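Local coordinates for protein esterase E25 (PDB 4Q05) that probably hydrolyses carboxylic ester bonds as a dimeric esterase of the bacterial hormone-sensitive lipase family, built on an alpha/beta hydrolase fold, at residues S78-R81 with A82-Q86; V257-D260 with G261-A265; P126-E129 with D130-F133; A148-I151 with E152-I156; V53-N56 with I57-T61. One frame throughout, in Å; residues are numbered along the deposited sequence. Where two conformers were deposited one is given.

Contact 1: residues S78-R81 with A82-Q86; sequences SEWR and AAITQ
Ile84 folds its longer branch back over the carbonyl of Trp80, one helical turn earlier. CG1 lies 3.3 Å from Trp80 O, and the same oxygen takes the backbone hydrogen of Ile84 N at 2.8 Å. With CG1 anti to the carbonyl carbon (chi1 -74°), the branch runs toward the start of the helix, and its tip CD1 comes to 4.3 Å from CE3 of the Trp80 indole, meeting the ring obliquely. On another side of the helix Thr85 turns its hydroxyl back to the chain: OG1 donates to Arg81 O at 3.0 Å, while Thr85 N donates to that oxygen from the opposite face of the carbonyl plane. The amides of Ala82 and Ala83 complete the i to i+4 ladder with Ser78 O and Glu79 O. Further out, Glu79 OE1 accepts from Arg75 N and Thr76 OG1 takes the hydrogen of Glu79 N, two bonds that tie Glu79 to the residues just before the helix. The indole packs on Ala265, Ala266 and Leu269 of helix 262-271, and Ile84 also reaches Val142 and Pro173. Shortening Ile84 to an alanine is likely to remove the CD1 contact at CE3 and the packing on Val142 and Pro173. The helix is thus amphipathic: Trp80, Ala83 and Ile84 supply the apolar side, whereas Arg81 and Thr85 keep polar groups near the solvent, where the doubly gripped Arg81 O has both donors supplied by one residue.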
# COMPACT_ATOMS: atom_id res chain seq x y z
N SER A 78 -36.39 -8.79 10.97
CA SER A 78 -36.23 -10.02 11.71
C SER A 78 -35.10 -10.89 11.14
O SER A 78 -34.32 -11.50 11.88
CB SER A 78 -37.56 -10.79 11.75
OG SER A 78 -37.40 -12.01 12.43
N GLU A 79 -35.01 -10.96 9.82
CA GLU A 79 -33.89 -11.67 9.20
C GLU A 79 -32.57 -10.97 9.48
O GLU A 79 -31.54 -11.62 9.66
CB GLU A 79 -34.12 -11.82 7.69
CG GLU A 79 -35.23 -12.81 7.34
CD GLU A 79 -35.66 -12.71 5.89
OE1 GLU A 79 -35.30 -11.70 5.23
OE2 GLU A 79 -36.34 -13.64 5.41
N TRP A 80 -32.59 -9.64 9.53
CA TRP A 80 -31.38 -8.90 9.89
C TRP A 80 -30.94 -9.27 11.29
O TRP A 80 -29.78 -9.62 11.50
CB TRP A 80 -31.58 -7.39 9.76
CG TRP A 80 -31.28 -6.92 8.39
CD1 TRP A 80 -32.17 -6.45 7.47
CD2 TRP A 80 -30.00 -6.92 7.75
NE1 TRP A 80 -31.51 -6.13 6.30
CE2 TRP A 80 -30.18 -6.41 6.45
CE3 TRP A 80 -28.71 -7.28 8.16
CZ2 TRP A 80 -29.12 -6.26 5.54
CZ3 TRP A 80 -27.65 -7.12 7.26
CH2 TRP A 80 -27.87 -6.62 5.96
N ARG A 81 -31.85 -9.19 12.26
CA ARG A 81 -31.50 -9.52 13.64
C ARG A 81 -30.88 -10.91 13.72
O ARG A 81 -29.92 -11.13 14.46
CB ARG A 81 -32.71 -9.38 14.56
CG ARG A 81 -33.20 -7.93 14.73
CD ARG A 81 -34.19 -7.79 15.88
NE ARG A 81 -35.44 -8.51 15.62
CZ ARG A 81 -36.51 -7.97 15.05
NH1 ARG A 81 -36.50 -6.69 14.68
NH2 ARG A 81 -37.60 -8.70 14.85
N ALA A 82 -31.41 -11.85 12.95
CA ALA A 82 -30.88 -13.21 12.94
C ALA A 82 -29.49 -13.29 12.31
O ALA A 82 -28.59 -13.95 12.84
CB ALA A 82 -31.84 -14.16 12.23
N ALA A 83 -29.33 -12.64 11.15
CA ALA A 83 -28.03 -12.63 10.48
C ALA A 83 -26.98 -12.04 11.42
O ALA A 83 -25.88 -12.58 11.57
CB ALA A 83 -28.10 -11.82 9.19
N ILE A 84 -27.34 -10.94 12.06
CA ILE A 84 -26.41 -10.18 12.88
C ILE A 84 -25.94 -11.01 14.06
O ILE A 84 -24.74 -11.16 14.29
CB ILE A 84 -27.05 -8.85 13.34
CG1 ILE A 84 -27.10 -7.87 12.17
CG2 ILE A 84 -26.26 -8.26 14.50
CD1 ILE A 84 -28.01 -6.66 12.38
N THR A 85 -26.89 -11.55 14.81
CA THR A 85 -26.59 -12.47 15.89
C THR A 85 -25.65 -13.57 15.43
O THR A 85 -24.64 -13.85 16.07
CB THR A 85 -27.87 -13.12 16.41
OG1 THR A 85 -28.69 -12.11 17.01
CG2 THR A 85 -27.54 -14.19 17.45
N GLN A 86 -25.99 -14.20 14.31
CA GLN A 86 -25.17 -15.29 13.77
C GLN A 86 -23.73 -14.84 13.50
O GLN A 86 -22.78 -15.51 13.89
CB GLN A 86 -25.80 -15.86 12.51
CG GLN A 86 -24.90 -16.80 11.71
CD GLN A 86 -25.42 -17.03 10.29
OE1 GLN A 86 -26.60 -16.82 10.00
NE2 GLN A 86 -24.53 -17.46 9.40

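Contact 2: residues V257-D260 with G261-A265; sequences VTYD and GFLEA
Water 1 joins the loop to the first turn of the helix: it lies 2.8 Å from both Thr258 O and Asp260 O, to which it can donate, though other acceptors nearby compete for its protons, and it accepts from Leu263 N. A second water bridges the carboxylates, donating to Glu264 OE1 at 2.8 Å and also to Asp260 OD1. These two carboxylate oxygens stand 4.8 Å apart, and each acid also has a cation of its own, Lys241 for Asp260 and Arg268 for Glu264, which probably eases the like charges. Thr258 OG1 accepts from Asp260 N in an ST turn ahead of helix 262-271, whose N-cap position is Gly261, and also hydrogen-bonds to Asp250 OD2. The backbone angles of that glycine (phi 87°, psi -118°) would jam a CB against Asp260 O. Glu264 N then donates to Tyr259 O at 2.9 Å. Above one face of the Tyr259 ring, toward its rim, lies Glu264 CA, while Glu264 CB is 3.6 Å from ring atom CE2. Leu263 CD2 approaches Tyr259 CD1 obliquely at 4.0 Å, the two side chains crossing at about a right angle. Tyr259 OH hydrogen-bonds to Met239 O. Replacing Tyr259 by an alanine would probably open a gap beside Leu263 and Glu264 and leave Met239 O without its phenolic partner. The same ring packs edge-to-face with Tyr246, and Phe262 extends away from the loop toward Leu72 and Leu87.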
# COMPACT_ATOMS: atom_id res chain seq x y z
N VAL A 257 -14.87 -11.91 2.03
CA VAL A 257 -15.04 -12.80 0.87
C VAL A 257 -15.50 -12.11 -0.41
O VAL A 257 -14.83 -12.21 -1.44
CB VAL A 257 -16.00 -13.99 1.16
CG1 VAL A 257 -15.97 -14.95 -0.00
CG2 VAL A 257 -15.61 -14.73 2.43
N THR A 258 -16.64 -11.44 -0.37
CA THR A 258 -17.20 -10.80 -1.55
C THR A 258 -18.09 -9.63 -1.15
O THR A 258 -18.66 -9.61 -0.06
CB THR A 258 -18.00 -11.81 -2.42
OG1 THR A 258 -18.47 -11.16 -3.60
CG2 THR A 258 -19.20 -12.35 -1.65
N TYR A 259 -18.19 -8.65 -2.04
CA TYR A 259 -19.08 -7.53 -1.85
C TYR A 259 -20.52 -7.98 -2.03
O TYR A 259 -21.42 -7.49 -1.34
CB TYR A 259 -18.75 -6.46 -2.89
CG TYR A 259 -19.63 -5.24 -2.85
CD1 TYR A 259 -19.28 -4.14 -2.07
CD2 TYR A 259 -20.79 -5.16 -3.60
CE1 TYR A 259 -20.07 -3.00 -2.04
CE2 TYR A 259 -21.60 -4.03 -3.58
CZ TYR A 259 -21.23 -2.96 -2.79
OH TYR A 259 -22.01 -1.82 -2.76
N ASP A 260 -20.74 -8.91 -2.96
CA ASP A 260 -22.09 -9.32 -3.35
C ASP A 260 -22.78 -10.08 -2.24
O ASP A 260 -22.14 -10.80 -1.49
CB ASP A 260 -22.06 -10.21 -4.59
CG ASP A 260 -21.30 -9.59 -5.76
OD1 ASP A 260 -21.31 -8.34 -5.90
OD2 ASP A 260 -20.70 -10.37 -6.53
N GLY A 261 -24.10 -9.91 -2.15
CA GLY A 261 -24.87 -10.57 -1.12
C GLY A 261 -24.91 -9.74 0.15
O GLY A 261 -25.40 -8.61 0.16
N PHE A 262 -24.36 -10.31 1.22
CA PHE A 262 -24.46 -9.70 2.53
C PHE A 262 -23.91 -8.28 2.61
O PHE A 262 -24.58 -7.36 3.10
CB PHE A 262 -23.79 -10.56 3.60
CG PHE A 262 -23.87 -9.96 4.96
CD1 PHE A 262 -25.03 -10.05 5.70
CD2 PHE A 262 -22.80 -9.26 5.48
CE1 PHE A 262 -25.13 -9.48 6.95
CE2 PHE A 262 -22.89 -8.68 6.74
CZ PHE A 262 -24.06 -8.79 7.47
N LEU A 263 -22.68 -8.09 2.14
CA LEU A 263 -22.03 -6.79 2.33
C LEU A 263 -22.84 -5.72 1.63
O LEU A 263 -23.13 -4.69 2.21
CB LEU A 263 -20.59 -6.82 1.81
CG LEU A 263 -19.83 -5.50 1.98
CD1 LEU A 263 -19.93 -5.02 3.44
CD2 LEU A 263 -18.37 -5.64 1.53
N GLU A 264 -23.23 -5.97 0.38
CA GLU A 264 -24.05 -4.98 -0.31
C GLU A 264 -25.35 -4.71 0.44
O GLU A 264 -25.79 -3.56 0.55
CB GLU A 264 -24.34 -5.41 -1.76
CG GLU A 264 -25.28 -4.41 -2.43
CD GLU A 264 -25.50 -4.66 -3.91
OE1 GLU A 264 -25.03 -5.70 -4.44
OE2 GLU A 264 -26.14 -3.80 -4.55
N ALA A 265 -25.98 -5.76 0.95
CA ALA A 265 -27.22 -5.62 1.69
C ALA A 265 -26.99 -4.74 2.91
O ALA A 265 -27.79 -3.84 3.20
CB ALA A 265 -27.76 -6.98 2.10
O HOH W 1 -21.12 -10.23 1.04
O HOH W 2 -23.06 -6.51 -6.19

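Contact 3: residues P126-E129 with D130-F133; sequences PDLE and DKLF
Lys131 lays the root of its side chain across Leu128, with CG 3.8 Å from Leu128 CD2 and the two side chains crossing at about a right angle. Its chain bends at chi2 (-53°) and again at chi4 (-50°), curling the ammonium group back over the turn rather than out along the strand. There NZ donates to Asp127 O at 2.8 Å, from a position tilted 25° out of the carbonyl plane, and makes a salt bridge to Asp130 OD1 at 2.7 Å, using the syn lone pair of that oxygen. One ammonium therefore ties the carbonyl just before the turn to a carboxylate at its third position. Asp130 OD2 binds Lys199, so this acid is shared between two lysines, which probably stabilises its negative charge. The backbone forms a type I beta turn from Leu128 to Lys131, closed by Lys131 N to Leu128 O at 3.0 Å. Water 4 donates to Leu128 O and Lys131 O, bracing the same turn, while water 3 links Pro126 O to Asp130 N. The turn starts at the last residue of a 3-10 segment and leads the chain into strand 132-136, which hydrogen-bonds to Lys199 and Ala201 on one flank and to Arg163 and Leu165 on the other. Leu128 is buried against Asn352, Leu355 and Leu356 of helix 342-358, and Glu129 reaches across to a salt bridge with Arg163.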
# COMPACT_ATOMS: atom_id res chain seq x y z
N PRO A 126 4.27 6.45 28.74
CA PRO A 126 4.42 7.68 29.52
C PRO A 126 3.83 8.90 28.80
O PRO A 126 3.03 9.63 29.39
CB PRO A 126 5.94 7.81 29.66
CG PRO A 126 6.41 6.38 29.69
CD PRO A 126 5.49 5.63 28.75
N ASP A 127 4.21 9.12 27.55
CA ASP A 127 3.73 10.30 26.85
C ASP A 127 2.31 10.15 26.31
O ASP A 127 1.80 11.06 25.66
CB ASP A 127 4.69 10.71 25.72
CG ASP A 127 6.04 11.19 26.24
OD1 ASP A 127 6.10 11.79 27.34
OD2 ASP A 127 7.06 10.97 25.54
N LEU A 128 1.68 9.00 26.56
CA LEU A 128 0.27 8.80 26.17
C LEU A 128 -0.64 8.77 27.40
O LEU A 128 -1.85 8.52 27.29
CB LEU A 128 0.11 7.51 25.37
CG LEU A 128 0.85 7.49 24.03
CD1 LEU A 128 0.50 6.24 23.24
CD2 LEU A 128 0.52 8.75 23.24
N GLU A 129 -0.05 9.05 28.55
CA GLU A 129 -0.77 9.01 29.82
C GLU A 129 -1.94 10.00 29.89
O GLU A 129 -2.96 9.70 30.50
CB GLU A 129 0.21 9.21 30.98
CG GLU A 129 -0.43 9.25 32.34
CD GLU A 129 -1.12 7.95 32.70
OE1 GLU A 129 -0.67 6.89 32.22
OE2 GLU A 129 -2.11 8.00 33.46
N ASP A 130 -1.81 11.17 29.28
CA ASP A 130 -2.92 12.12 29.25
C ASP A 130 -3.63 12.12 27.90
O ASP A 130 -4.32 13.08 27.55
CB ASP A 130 -2.43 13.54 29.56
CG ASP A 130 -1.53 14.10 28.47
OD1 ASP A 130 -0.97 13.30 27.68
OD2 ASP A 130 -1.38 15.33 28.41
N LYS A 131 -3.46 11.04 27.15
CA LYS A 131 -4.04 10.98 25.81
C LYS A 131 -5.19 9.97 25.80
O LYS A 131 -5.32 9.16 26.72
CB LYS A 131 -2.96 10.57 24.79
CG LYS A 131 -1.69 11.43 24.82
CD LYS A 131 -2.01 12.91 24.70
CE LYS A 131 -0.75 13.73 24.37
NZ LYS A 131 0.36 13.40 25.30
N LEU A 132 -6.02 10.02 24.77
CA LEU A 132 -7.12 9.07 24.68
C LEU A 132 -7.38 8.64 23.24
O LEU A 132 -7.38 9.46 22.32
CB LEU A 132 -8.40 9.66 25.28
CG LEU A 132 -9.63 8.76 25.24
CD1 LEU A 132 -9.46 7.55 26.14
CD2 LEU A 132 -10.88 9.55 25.65
N PHE A 133 -7.59 7.34 23.05
CA PHE A 133 -7.91 6.83 21.73
C PHE A 133 -9.38 6.48 21.73
O PHE A 133 -9.82 5.59 22.45
CB PHE A 133 -7.08 5.58 21.41
CG PHE A 133 -7.27 5.09 20.00
CD1 PHE A 133 -8.44 4.45 19.63
CD2 PHE A 133 -6.28 5.29 19.05
CE1 PHE A 133 -8.63 4.00 18.34
CE2 PHE A 133 -6.45 4.85 17.75
CZ PHE A 133 -7.63 4.20 17.39
O HOH W 3 1.09 12.04 29.31
O HOH W 4 -3.92 7.00 27.66

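Contact 4: residues A148-I151 with E152-I156; sequences AGTI and EAIVI
Ile154 reaches back along the first turn of helix 151-160, which in this alpha/beta hydrolase fold follows strand 132-136 in the chain. Its CB sits 3.4 Å from Ile151 O and nearly as close to Thr150 O. CG1 lies anti to the carbonyl carbon (chi1 -68°), beside the backbone N, and comes to 3.1 Å from Thr150 O. Beyond it CD1 passes that oxygen and ends 3.9 Å from Thr150 OG1, the two side chains crossing at a slant. Thr150 O is thus lined by aliphatic carbon while it accepts the hydrogen of Ile154 N, a 2.8 Å i to i+4 bond. The next rung runs from Val155 N to Ile151 O, and Val155 CG2 leans on the same carbonyl oxygen at 3.5 Å. The Thr150 hydroxyl is turned between its own N and carbonyl carbon (chi1 59°), toward the chain before it, where it bonds with Glu147 O. Around this turn the surroundings are buried and largely apolar: Thr150 meets Ala95 and Tyr117, Ile154 meets Val119, and Ala153 faces His135, Val164 and Ser166 of the central sheet. Glu152 extends the other way with all its carbons stretched out, and its two carboxylate oxygens are held by Ser205 OG and Tyr335 OH. Ser205 directly precedes Ser206 of a GxSxG sequence that probably forms the nucleophile elbow, so Glu152 may act as a second-shell brace there. Water 5 spans the helix start, donating to Gly149 O and accepting from Glu152 N, each at 3.0 Å from the water oxygen.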
# COMPACT_ATOMS: atom_id res chain seq x y z
N ALA A 148 -19.03 -7.10 21.80
CA ALA A 148 -18.41 -7.75 20.66
C ALA A 148 -17.48 -6.79 19.93
O ALA A 148 -16.50 -7.20 19.32
CB ALA A 148 -19.48 -8.29 19.71
N GLY A 149 -17.79 -5.50 20.01
CA GLY A 149 -17.02 -4.48 19.31
C GLY A 149 -15.72 -4.10 19.98
O GLY A 149 -14.96 -3.30 19.42
N THR A 150 -15.44 -4.66 21.15
CA THR A 150 -14.25 -4.28 21.90
C THR A 150 -12.96 -5.00 21.48
O THR A 150 -11.88 -4.61 21.92
CB THR A 150 -14.44 -4.45 23.42
OG1 THR A 150 -14.75 -5.82 23.71
CG2 THR A 150 -15.55 -3.53 23.93
N ILE A 151 -13.06 -6.03 20.65
CA ILE A 151 -11.85 -6.76 20.27
C ILE A 151 -10.75 -5.85 19.73
O ILE A 151 -9.64 -5.81 20.26
CB ILE A 151 -12.14 -7.89 19.27
CG1 ILE A 151 -13.09 -8.90 19.91
CG2 ILE A 151 -10.84 -8.59 18.85
CD1 ILE A 151 -13.58 -9.97 18.95
N GLU A 152 -11.05 -5.08 18.69
CA GLU A 152 -10.01 -4.23 18.12
C GLU A 152 -9.53 -3.16 19.12
O GLU A 152 -8.36 -2.77 19.10
CB GLU A 152 -10.47 -3.59 16.82
CG GLU A 152 -9.43 -2.69 16.18
CD GLU A 152 -9.93 -2.04 14.89
OE1 GLU A 152 -11.13 -1.68 14.81
OE2 GLU A 152 -9.11 -1.87 13.97
N ALA A 153 -10.44 -2.69 19.96
CA ALA A 153 -10.11 -1.70 20.99
C ALA A 153 -9.11 -2.29 21.97
O ALA A 153 -8.20 -1.61 22.44
CB ALA A 153 -11.36 -1.28 21.74
N ILE A 154 -9.32 -3.55 22.32
CA ILE A 154 -8.41 -4.24 23.22
C ILE A 154 -7.02 -4.34 22.59
O ILE A 154 -6.00 -4.11 23.25
CB ILE A 154 -8.96 -5.63 23.55
CG1 ILE A 154 -10.24 -5.49 24.39
CG2 ILE A 154 -7.91 -6.48 24.27
CD1 ILE A 154 -11.07 -6.77 24.41
N VAL A 155 -6.98 -4.66 21.29
CA VAL A 155 -5.71 -4.78 20.58
C VAL A 155 -4.99 -3.44 20.53
O VAL A 155 -3.80 -3.34 20.81
CB VAL A 155 -5.90 -5.26 19.13
CG1 VAL A 155 -4.59 -5.15 18.39
CG2 VAL A 155 -6.43 -6.69 19.10
N ILE A 156 -5.72 -2.40 20.15
CA ILE A 156 -5.15 -1.08 20.12
C ILE A 156 -4.64 -0.69 21.51
O ILE A 156 -3.51 -0.21 21.66
CB ILE A 156 -6.19 -0.04 19.62
CG1 ILE A 156 -6.54 -0.31 18.15
CG2 ILE A 156 -5.67 1.36 19.81
CD1 ILE A 156 -7.73 0.52 17.63
O HOH W 5 -13.61 -4.83 17.20

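Contact 5: residues V53-N56 with I57-T61; sequences VLYN and IISKT
Leu54 sends CG anti to its own N (chi1 -180°), whereas Ile58 places CG1 anti to its carbonyl carbon (chi1 -72°), and this pair of rotamers brings the ends of the two side chains into contact across one helical turn. Ile58 CD1 touches Leu54 CG at 3.8 Å and lies alongside its CD1 methyl, while Ile58 CG1 rests on Leu54 O. Ile57 adopts the same bend and lays CG1 3.3 Å from Val53 O, though its tip CD1 only brushes Val53 CG1, at 4.4 Å. Next to them Ser59 CB sits close to Tyr55 O and meets the Tyr55 ring obliquely, 4.3 Å from CE1. At the edge of that ring, in its plane, lies Asn56 OD1. Four successive i to i+4 amide bonds hold the turns, from Ile57 N to Val53 O through to Lys60 N to Asn56 O. Lys60 also folds CG back over Asn56 O at 3.2 Å. The hydroxyl of Thr61 then donates to Ile57 O at 2.8 Å from above the carbonyl plane, and Thr61 N bonds to Ile58 O, so the chain just after the helix is tied back to its last turn. At the other end Ser51 OG accepts from Leu54 N. Helix 52-59 lies against helix 342-358, with Val53 on Pro342 and Leu54 on Glu343, and its far end meets the second subunit: Ile58 packs on Trp37 of that neighbour, whose indole NE1 bonds to Thr61 O.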
# COMPACT_ATOMS: atom_id res chain seq x y z
N VAL A 53 3.59 -16.81 11.69
CA VAL A 53 2.27 -16.78 12.32
C VAL A 53 1.17 -16.55 11.28
O VAL A 53 0.16 -17.26 11.26
CB VAL A 53 2.20 -15.68 13.41
CG1 VAL A 53 0.80 -15.59 14.00
CG2 VAL A 53 3.23 -15.94 14.51
N LEU A 54 1.35 -15.56 10.42
CA LEU A 54 0.30 -15.23 9.44
C LEU A 54 0.24 -16.31 8.36
O LEU A 54 -0.84 -16.75 7.94
CB LEU A 54 0.55 -13.86 8.81
CG LEU A 54 -0.49 -13.45 7.78
CD1 LEU A 54 -1.87 -13.45 8.42
CD2 LEU A 54 -0.17 -12.07 7.18
N TYR A 55 1.41 -16.76 7.92
CA TYR A 55 1.48 -17.87 6.98
C TYR A 55 0.69 -19.08 7.50
O TYR A 55 -0.08 -19.70 6.75
CB TYR A 55 2.93 -18.26 6.75
CG TYR A 55 3.09 -19.39 5.76
CD1 TYR A 55 3.03 -20.72 6.17
CD2 TYR A 55 3.31 -19.13 4.41
CE1 TYR A 55 3.18 -21.76 5.27
CE2 TYR A 55 3.47 -20.18 3.49
CZ TYR A 55 3.40 -21.49 3.93
OH TYR A 55 3.55 -22.53 3.05
N ASN A 56 0.86 -19.40 8.77
CA ASN A 56 0.15 -20.56 9.32
C ASN A 56 -1.36 -20.31 9.42
O ASN A 56 -2.16 -21.19 9.10
CB ASN A 56 0.75 -20.97 10.67
CG ASN A 56 2.12 -21.62 10.51
OD1 ASN A 56 2.40 -22.24 9.48
ND2 ASN A 56 2.99 -21.45 11.51
N ILE A 57 -1.75 -19.11 9.84
CA ILE A 57 -3.16 -18.76 9.85
C ILE A 57 -3.76 -18.94 8.47
O ILE A 57 -4.80 -19.59 8.31
CB ILE A 57 -3.37 -17.31 10.30
CG1 ILE A 57 -3.12 -17.18 11.81
CG2 ILE A 57 -4.79 -16.85 9.97
CD1 ILE A 57 -3.26 -15.76 12.32
N ILE A 58 -3.11 -18.37 7.47
CA ILE A 58 -3.64 -18.43 6.11
C ILE A 58 -3.64 -19.86 5.60
O ILE A 58 -4.60 -20.30 4.95
CB ILE A 58 -2.80 -17.55 5.17
CG1 ILE A 58 -3.08 -16.07 5.46
CG2 ILE A 58 -3.10 -17.91 3.72
CD1 ILE A 58 -2.15 -15.09 4.76
N SER A 59 -2.56 -20.58 5.88
CA SER A 59 -2.41 -21.96 5.43
C SER A 59 -3.49 -22.87 6.02
O SER A 59 -3.90 -23.84 5.39
CB SER A 59 -1.02 -22.48 5.79
OG SER A 59 -0.83 -23.78 5.26
N LYS A 60 -3.96 -22.55 7.22
CA LYS A 60 -5.03 -23.32 7.86
C LYS A 60 -6.43 -22.81 7.51
O LYS A 60 -7.44 -23.38 7.93
CB LYS A 60 -4.85 -23.32 9.38
CG LYS A 60 -3.53 -23.93 9.84
CD LYS A 60 -3.30 -25.30 9.20
CE LYS A 60 -1.96 -25.91 9.63
NZ LYS A 60 -1.78 -27.31 9.13
N THR A 61 -6.50 -21.72 6.74
CA THR A 61 -7.78 -21.18 6.33
C THR A 61 -8.22 -21.90 5.07
O THR A 61 -7.44 -22.05 4.14
CB THR A 61 -7.69 -19.65 6.08
OG1 THR A 61 -7.36 -18.97 7.30
CG2 THR A 61 -9.02 -19.10 5.56

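Contact 4 is the buried one, some 10 Å from the chain centre, whereas contact 3 is a surface turn and contacts 1, 2 and 5 are partly buried. Contacts 1 and 2 join helices 77-88 and 262-271 directly, Trp80 CZ3 lying 3.5 Å from Phe262 CE1. Contacts 3 and 4 meet through strand 132-136 and the helix after it, Phe133 CE1 lying 3.7 Å from Ile156 CD1. Contact 5 stands apart and alone is touched by the second subunit. Contact 3 carries its own salt bridge, and in contact 2 a water joins two acids paired with outside cations; contacts 1, 4 and 5 rest on helical hydrogen bonds and aliphatic branches, contact 4 with one bridging water.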